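Local coordinates for subtilisin-like protein (PDB 3ZXY) that is the protease domain of PatA, a subtilase-family member that probably acts as a serine endopeptidase in processing patellamide precursors, at residues P18-F26 with G197-E205. The protein carries 1 engineered substitution. Numbering follows the deposited sequence.
Sequences PVDIAHPCF and GAKPGGGTE
D20 and H23, the first and last residues of a type I β turn, meet the end of the hairpin of strands 195-198 and 204-207, D20 at its type II turn from K199 to G202 and H23 on the flank, and the backbones come nearest at D20 and P200, 5.3 Å between their CA atoms. D20 extends its carboxylate, CG anti to the backbone N (chi1 178°), towards G201, with its CB against P200 CB at 4.0 Å. Its OD2 accepts an almost straight hydrogen bond from G201 N at 2.8 Å, met from above the carboxylate plane; OD1 takes A22 N in an Asx turn.

The H23 ring is fixed by a bond at each nitrogen: ND1 accepts from C25 N at 3.0 Å, close to the ring plane, which marks NE2 as the donor to G203 O, 2.8 Å away. That carbonyl also receives K199 N, from the opposite face of its plane. A198 CB sits over one imidazole face in a CH-π contact, 3.6 Å from the centroid; C25 SG touches the same methyl at 3.8 Å. A leucine in place of H23 would probably leave C25 N without its acceptor and G203 O without its side-chain donor, with D20 still bonded to the hairpin.

In this subtilase domain, segment 18-26 follows strand 11-16, which ends at D16, and both loops pack on helix 47-60, which carries H51; these are predicted charge-relay residues, and the P200 side chain lies about 8 Å from that of H51. From the helix, T53 OG1 bonds to D20 N and S57 OG to A198 N, while I21 and F26 touch L31 on strand 30-33.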
# COMPACT_ATOMS: atom_id res chain seq x y z
N PRO A 18 -14.88 0.21 -0.12
CA PRO A 18 -15.39 -0.68 0.90
C PRO A 18 -14.75 -2.06 0.83
O PRO A 18 -14.42 -2.54 -0.26
CB PRO A 18 -16.88 -0.75 0.59
CG PRO A 18 -17.17 0.50 -0.15
CD PRO A 18 -15.95 0.79 -0.95
N VAL A 19 -14.56 -2.67 2.00
CA VAL A 19 -14.00 -4.01 2.08
C VAL A 19 -15.07 -4.98 2.58
O VAL A 19 -15.69 -4.74 3.62
CB VAL A 19 -12.78 -4.03 3.02
CG1 VAL A 19 -12.26 -5.45 3.23
CG2 VAL A 19 -11.69 -3.13 2.45
N ASP A 20 -15.27 -6.06 1.84
CA ASP A 20 -16.20 -7.12 2.25
C ASP A 20 -15.54 -7.95 3.33
O ASP A 20 -14.98 -9.00 3.06
CB ASP A 20 -16.59 -8.00 1.05
CG ASP A 20 -17.51 -9.15 1.43
OD1 ASP A 20 -18.12 -9.11 2.53
OD2 ASP A 20 -17.63 -10.11 0.63
N ILE A 21 -15.64 -7.48 4.57
CA ILE A 21 -14.98 -8.15 5.71
C ILE A 21 -15.59 -9.51 6.03
O ILE A 21 -15.01 -10.27 6.81
CB ILE A 21 -14.93 -7.24 6.96
CG1 ILE A 21 -16.32 -6.82 7.44
CG2 ILE A 21 -14.07 -6.01 6.65
CD1 ILE A 21 -16.33 -6.19 8.82
N ALA A 22 -16.73 -9.84 5.41
CA ALA A 22 -17.37 -11.15 5.56
C ALA A 22 -16.81 -12.22 4.61
O ALA A 22 -17.16 -13.39 4.73
CB ALA A 22 -18.87 -11.03 5.37
N HIS A 23 -15.92 -11.83 3.69
CA HIS A 23 -15.30 -12.79 2.79
C HIS A 23 -14.52 -13.81 3.60
O HIS A 23 -13.89 -13.45 4.60
CB HIS A 23 -14.37 -12.08 1.80
CG HIS A 23 -13.87 -12.96 0.69
ND1 HIS A 23 -12.87 -13.85 0.86
CD2 HIS A 23 -14.23 -13.04 -0.66
CE1 HIS A 23 -12.63 -14.50 -0.31
NE2 HIS A 23 -13.47 -14.00 -1.23
N PRO A 24 -14.56 -15.10 3.20
CA PRO A 24 -13.87 -16.14 3.96
C PRO A 24 -12.38 -15.91 4.16
O PRO A 24 -11.83 -16.40 5.15
CB PRO A 24 -14.07 -17.40 3.12
CG PRO A 24 -15.30 -17.15 2.33
CD PRO A 24 -15.32 -15.68 2.07
N CYS A 25 -11.73 -15.18 3.26
CA CYS A 25 -10.30 -14.95 3.44
C CYS A 25 -10.00 -14.08 4.65
O CYS A 25 -8.88 -14.09 5.12
CB CYS A 25 -9.63 -14.37 2.18
SG CYS A 25 -9.87 -12.60 1.94
N PHE A 26 -10.98 -13.34 5.17
CA PHE A 26 -10.74 -12.48 6.34
C PHE A 26 -11.10 -13.11 7.68
O PHE A 26 -10.99 -12.45 8.70
CB PHE A 26 -11.48 -11.15 6.20
CG PHE A 26 -11.06 -10.34 5.01
CD1 PHE A 26 -9.75 -9.87 4.90
CD2 PHE A 26 -11.97 -10.02 4.01
CE1 PHE A 26 -9.36 -9.12 3.82
CE2 PHE A 26 -11.57 -9.26 2.92
CZ PHE A 26 -10.27 -8.80 2.83
N GLY A 197 -6.59 -11.86 -5.39
CA GLY A 197 -7.27 -11.17 -4.31
C GLY A 197 -8.73 -11.58 -4.26
O GLY A 197 -9.23 -12.27 -5.14
N ALA A 198 -9.40 -11.16 -3.19
CA ALA A 198 -10.80 -11.48 -2.94
C ALA A 198 -11.79 -10.61 -3.71
O ALA A 198 -11.51 -9.45 -3.99
CB ALA A 198 -11.08 -11.34 -1.45
N LYS A 199 -12.93 -11.20 -4.03
CA LYS A 199 -14.07 -10.50 -4.66
C LYS A 199 -15.18 -10.32 -3.64
O LYS A 199 -15.51 -11.27 -2.93
CB LYS A 199 -14.64 -11.33 -5.80
CG LYS A 199 -13.73 -11.42 -7.01
CD LYS A 199 -14.48 -11.90 -8.24
CE LYS A 199 -15.01 -13.32 -8.09
NZ LYS A 199 -15.79 -13.73 -9.29
N PRO A 200 -15.78 -9.12 -3.57
CA PRO A 200 -16.89 -8.95 -2.65
C PRO A 200 -18.02 -9.91 -2.98
O PRO A 200 -18.37 -10.11 -4.14
CB PRO A 200 -17.31 -7.49 -2.84
CG PRO A 200 -16.68 -7.05 -4.11
CD PRO A 200 -15.47 -7.89 -4.31
N GLY A 201 -18.57 -10.53 -1.94
CA GLY A 201 -19.63 -11.51 -2.10
C GLY A 201 -19.15 -12.93 -2.33
O GLY A 201 -19.98 -13.86 -2.38
N GLY A 202 -17.84 -13.10 -2.49
CA GLY A 202 -17.22 -14.42 -2.58
C GLY A 202 -16.41 -14.61 -3.84
O GLY A 202 -16.62 -13.93 -4.84
N GLY A 203 -15.47 -15.55 -3.79
CA GLY A 203 -14.62 -15.88 -4.92
C GLY A 203 -13.35 -15.05 -4.92
O GLY A 203 -13.11 -14.23 -4.03
N THR A 204 -12.52 -15.31 -5.92
CA THR A 204 -11.27 -14.58 -6.06
C THR A 204 -11.08 -14.19 -7.50
O THR A 204 -11.75 -14.70 -8.40
CB THR A 204 -10.06 -15.43 -5.62
OG1 THR A 204 -9.98 -16.60 -6.46
CG2 THR A 204 -10.22 -15.86 -4.17
N GLU A 205 -10.14 -13.27 -7.72
CA GLU A 205 -9.81 -12.82 -9.06
C GLU A 205 -8.35 -12.41 -9.07
O GLU A 205 -7.83 -12.00 -8.04
CB GLU A 205 -10.68 -11.62 -9.45
CG GLU A 205 -10.46 -11.15 -10.87
CD GLU A 205 -11.62 -10.35 -11.42
OE1 GLU A 205 -12.46 -9.86 -10.62
OE2 GLU A 205 -11.71 -10.21 -12.67